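Local coordinates for sensory box/GGDEF domain protein (Colwellia psychrerythraea, PDB 3LYX) that probably works in bacterial signalling, with a sensory PAS domain, the part described here, joined in the full-length protein to a GGDEF domain, at residues 41-44 with 45-48; 84-87 with 88-92. All coordinates share one frame; numbering follows the deposited sequence.

Contact 1: 41-44 with 45-48; sequences GYSK and EQAI
Ser43 and Gln46 meet at the start of helix 44-47. The extended Gln46 side chain reaches back so that its OE1 takes the Ser43 N-H on a lone pair in the carbonyl plane; Ser43 N lies 3.1 Å from Gln46 OE1 and the bond is nearly straight at 165°. Glutamine suits this position because its acceptor reaches the N-H of the residue before the helix. A water also donates to Gln46 OE1, at 2.6 Å, so two donors grip the amide oxygen; the same water bonds weakly to Gly41 O.

The Ser43 hydroxyl turns another way. Its OG lies between the backbone N and carbonyl carbon (chi1 63°), from where OG donates to Glu45 OE1 at 3.1 Å, meeting the anti side of the carboxylate somewhat out of its plane. A bend in the glutamate chain at chi2 (73°) curls the acid back to receive it. Ser43 is the N-cap, and the Gln46 bond to its backbone is one half of a capping box. This short helix belongs to the helical side of a PAS fold, and the Glu45 carboxylate near the helix start would probably be favoured by the N-H groups there.

Behind the cap, Lys44 O accepts from Ile48 N at 3.0 Å, nearly straight, and from Ala47 N, which sits above the carbonyl plane. Gln46 N and Ala47 N both reach Ser43 O with weak bonds. The Tyr42 ring has Gln46 CB at its edge, while Tyr42 CB faces the small Ala47 methyl, CB to CB 4.4 Å. Further out, Trp32 of strand 29-32 bonds to Tyr42 O through its NE1 and packs against Lys44 and Ala47; Met54 and Leu55 touch the tyrosine.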
loop_
_atom_site.group_PDB
_atom_site.type_symbol
_atom_site.label_atom_id
_atom_site.label_comp_id
_atom_site.label_asym_id
_atom_site.label_seq_id
_atom_site.Cartn_x
_atom_site.Cartn_y
_atom_site.Cartn_z
ATOM N N GLY B 41 -10.413 0.391 -12.861
ATOM C CA GLY B 41 -10.394 0.661 -14.288
ATOM C C GLY B 41 -10.154 2.105 -14.685
ATOM O O GLY B 41 -9.759 2.368 -15.816
ATOM N N TYR B 42 -10.384 3.039 -13.766
ATOM C CA TYR B 42 -10.207 4.470 -14.035
ATOM C C TYR B 42 -8.802 4.958 -13.694
ATOM O O TYR B 42 -8.196 4.477 -12.736
ATOM C CB TYR B 42 -11.185 5.291 -13.200
ATOM C CG TYR B 42 -12.640 4.917 -13.347
ATOM C CD1 TYR B 42 -13.432 5.491 -14.349
ATOM C CD2 TYR B 42 -13.242 4.029 -12.452
ATOM C CE1 TYR B 42 -14.789 5.197 -14.447
ATOM C CE2 TYR B 42 -14.592 3.728 -12.542
ATOM C CZ TYR B 42 -15.361 4.319 -13.540
ATOM O OH TYR B 42 -16.704 4.054 -13.611
ATOM N N SER B 43 -8.298 5.919 -14.469
ATOM C CA SER B 43 -6.972 6.500 -14.233
ATOM C C SER B 43 -7.178 7.700 -13.304
ATOM O O SER B 43 -8.316 8.098 -13.072
ATOM C CB SER B 43 -6.342 6.962 -15.557
ATOM O OG SER B 43 -7.099 7.999 -16.171
ATOM N N LYS B 44 -6.100 8.277 -12.779
ATOM C CA LYS B 44 -6.218 9.424 -11.875
ATOM C C LYS B 44 -7.051 10.559 -12.478
ATOM O O LYS B 44 -7.880 11.164 -11.793
ATOM C CB LYS B 44 -4.836 9.971 -11.488
ATOM C CG LYS B 44 -3.900 8.965 -10.835
ATOM C CD LYS B 44 -2.716 9.668 -10.164
ATOM C CE LYS B 44 -1.752 8.678 -9.490
ATOM N NZ LYS B 44 -1.000 7.873 -10.496
ATOM N N GLU B 45 -6.828 10.840 -13.762
ATOM C CA GLU B 45 -7.559 11.901 -14.456
ATOM C C GLU B 45 -9.060 11.642 -14.476
ATOM O O GLU B 45 -9.854 12.575 -14.439
ATOM C CB GLU B 45 -7.083 12.033 -15.907
ATOM C CG GLU B 45 -5.645 12.479 -16.091
ATOM C CD GLU B 45 -4.656 11.395 -15.732
ATOM O OE1 GLU B 45 -4.886 10.233 -16.130
ATOM O OE2 GLU B 45 -3.649 11.707 -15.063
ATOM N N GLN B 46 -9.448 10.375 -14.540
ATOM C CA GLN B 46 -10.859 10.018 -14.583
ATOM C C GLN B 46 -11.507 9.829 -13.218
ATOM O O GLN B 46 -12.733 9.819 -13.112
ATOM C CB GLN B 46 -11.050 8.730 -15.374
ATOM C CG GLN B 46 -10.565 8.781 -16.802
ATOM C CD GLN B 46 -10.657 7.426 -17.462
ATOM O OE1 GLN B 46 -10.180 6.427 -16.917
ATOM N NE2 GLN B 46 -11.270 7.378 -18.641
ATOM N N ALA B 47 -10.691 9.682 -12.180
ATOM C CA ALA B 47 -11.214 9.461 -10.830
ATOM C C ALA B 47 -11.264 10.686 -9.915
ATOM O O ALA B 47 -12.281 10.940 -9.266
ATOM C CB ALA B 47 -10.417 8.347 -10.154
ATOM N N ILE B 48 -10.173 11.439 -9.856
ATOM C CA ILE B 48 -10.109 12.607 -8.983
ATOM C C ILE B 48 -11.190 13.641 -9.273
ATOM O O ILE B 48 -11.376 14.046 -10.415
ATOM C CB ILE B 48 -8.724 13.275 -9.067
ATOM C CG1 ILE B 48 -7.649 12.290 -8.582
ATOM C CG2 ILE B 48 -8.697 14.524 -8.203
ATOM C CD1 ILE B 48 -6.238 12.786 -8.767
HETATM O O HOH W 1 -8.529 4.672 -17.914
#

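Contact 2: 84-87 with 88-92; sequences MLHK and DGHIG
Beside the His86 ring, the Asp88 carboxylate has its OD1 gripped twice by His90. His90 N reaches Asp88 OD1 at 3.0 Å nearly along the C-O axis, closing an Asx turn, and His90 ND1 comes in on the syn lone pair of Asp88 OD1 at 2.9 Å, with Asp88 OD1 lying close to the plane of the His90 ring. The setting is the tip of the beta hairpin joining strands 78-85 and 91-102, a piece of the antiparallel sheet of the PAS fold. A type I turn from His86 to Gly89 ends on Gly89 at positive phi (89°), the pattern of a G1 bulge; any side chain there would jam against the preceding carbonyl oxygen, which calls for glycine.

His86 adds a bond from the first corner of the turn. Asp88 N points at His86 ND1, 2.8 Å away, in the ring plane and almost straight at 173°. Since ND1 accepts here, the ring is probably neutral with its proton on NE2. With CG anti to the backbone N (chi1 -171°), the imidazole turns its ND1 edge to Asp88 N, and His86 CB sits over one face of the His90 ring, 3.3 Å from His90 CE1. The two rings are near parallel but slid apart, so they barely overlap. An alanine in place of His86 would be likely to leave the Asp88 N-H without its ring acceptor and a gap beside His90 CE1.

Behind the turn, His86 N bonds to His90 O, and Met84 and Gly92 form the hydrogen-bonded antiparallel pair. Leu85 and Ile91 make the neighbouring non-hydrogen-bonded pair, their branched chains suiting a strand face that also meets Pro58 and Val57. There the two meet methyl to methyl, Leu85 CD1 lying 3.8 Å from Ile91 CD1.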
loop_
_atom_site.group_PDB
_atom_site.type_symbol
_atom_site.label_atom_id
_atom_site.label_comp_id
_atom_site.label_asym_id
_atom_site.label_seq_id
_atom_site.Cartn_x
_atom_site.Cartn_y
_atom_site.Cartn_z
ATOM N N MET B 84 -18.434 -4.184 -6.282
ATOM C CA MET B 84 -17.644 -3.173 -6.957
ATOM C C MET B 84 -18.134 -3.072 -8.404
ATOM O O MET B 84 -18.471 -4.084 -9.021
ATOM C CB MET B 84 -16.179 -3.616 -6.908
ATOM C CG MET B 84 -15.190 -2.728 -7.604
ATOM S SD MET B 84 -13.764 -3.698 -8.123
ATOM C CE MET B 84 -14.121 -3.782 -9.885
ATOM N N LEU B 85 -18.201 -1.854 -8.930
ATOM C CA LEU B 85 -18.628 -1.641 -10.309
ATOM C C LEU B 85 -17.429 -1.115 -11.088
ATOM O O LEU B 85 -16.979 0.018 -10.876
ATOM C CB LEU B 85 -19.782 -0.634 -10.375
ATOM C CG LEU B 85 -20.234 -0.247 -11.793
ATOM C CD1 LEU B 85 -20.678 -1.488 -12.552
ATOM C CD2 LEU B 85 -21.359 0.776 -11.729
ATOM N N HIS B 86 -16.900 -1.954 -11.976
ATOM C CA HIS B 86 -15.734 -1.598 -12.774
ATOM C C HIS B 86 -16.108 -0.613 -13.871
ATOM O O HIS B 86 -17.269 -0.507 -14.248
ATOM C CB HIS B 86 -15.112 -2.859 -13.392
ATOM C CG HIS B 86 -13.783 -2.623 -14.046
ATOM N ND1 HIS B 86 -13.655 -2.048 -15.292
ATOM C CD2 HIS B 86 -12.522 -2.873 -13.617
ATOM C CE1 HIS B 86 -12.374 -1.956 -15.603
ATOM N NE2 HIS B 86 -11.665 -2.449 -14.604
ATOM N N LYS B 87 -15.116 0.115 -14.368
ATOM C CA LYS B 87 -15.345 1.089 -15.422
ATOM C C LYS B 87 -15.936 0.431 -16.670
ATOM O O LYS B 87 -16.807 1.008 -17.320
ATOM C CB LYS B 87 -14.040 1.803 -15.787
ATOM C CG LYS B 87 -14.169 2.686 -17.017
ATOM C CD LYS B 87 -12.899 3.447 -17.311
ATOM C CE LYS B 87 -13.000 4.179 -18.647
ATOM N NZ LYS B 87 -14.163 5.121 -18.713
ATOM N N ASP B 88 -15.468 -0.770 -17.004
ATOM C CA ASP B 88 -15.970 -1.468 -18.187
ATOM C C ASP B 88 -17.341 -2.094 -17.956
ATOM O O ASP B 88 -17.807 -2.900 -18.761
ATOM C CB ASP B 88 -14.985 -2.545 -18.656
ATOM C CG ASP B 88 -14.885 -3.714 -17.696
ATOM O OD1 ASP B 88 -15.907 -4.067 -17.067
ATOM O OD2 ASP B 88 -13.785 -4.293 -17.582
ATOM N N GLY B 89 -17.968 -1.739 -16.838
ATOM C CA GLY B 89 -19.297 -2.240 -16.542
ATOM C C GLY B 89 -19.497 -3.541 -15.788
ATOM O O GLY B 89 -20.621 -3.812 -15.367
ATOM N N HIS B 90 -18.465 -4.359 -15.603
ATOM C CA HIS B 90 -18.702 -5.607 -14.883
ATOM C C HIS B 90 -18.744 -5.382 -13.375
ATOM O O HIS B 90 -18.270 -4.364 -12.869
ATOM C CB HIS B 90 -17.657 -6.677 -15.245
ATOM C CG HIS B 90 -16.381 -6.584 -14.468
ATOM N ND1 HIS B 90 -15.277 -5.894 -14.922
ATOM C CD2 HIS B 90 -16.029 -7.108 -13.269
ATOM C CE1 HIS B 90 -14.300 -6.000 -14.038
ATOM N NE2 HIS B 90 -14.731 -6.730 -13.025
ATOM N N ILE B 91 -19.336 -6.332 -12.662
ATOM C CA ILE B 91 -19.452 -6.241 -11.214
ATOM C C ILE B 91 -18.549 -7.265 -10.538
ATOM O O ILE B 91 -18.307 -8.344 -11.078
ATOM C CB ILE B 91 -20.914 -6.483 -10.753
ATOM C CG1 ILE B 91 -21.808 -5.309 -11.169
ATOM C CG2 ILE B 91 -20.965 -6.638 -9.245
ATOM C CD1 ILE B 91 -21.916 -5.096 -12.665
ATOM N N GLY B 92 -18.052 -6.920 -9.356
ATOM C CA GLY B 92 -17.188 -7.825 -8.624
ATOM C C GLY B 92 -17.269 -7.541 -7.140
ATOM O O GLY B 92 -18.033 -6.677 -6.721
#

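How the contacts relate
Both are local contacts, a helix start and a hairpin turn, at the periphery of one PAS domain, about 14 Å apart between centres, and each is only partly buried. Contact 1 starts a helix, so its chemistry is that of an end cap: backbone and side-chain polar groups pair near a helix start. Contact 2 closes a hairpin of the sheet, where strand bonds, a bulge and a histidine-carboxylate pair do the work, and more of its residues are exposed. They hold different elements yet touch: Lys87 at the hairpin tip lies along Tyr42, Gly41 and Gln46, and the His86 ring reaches Gly41, packing the turn against the loop between helices 34-40 and 44-47.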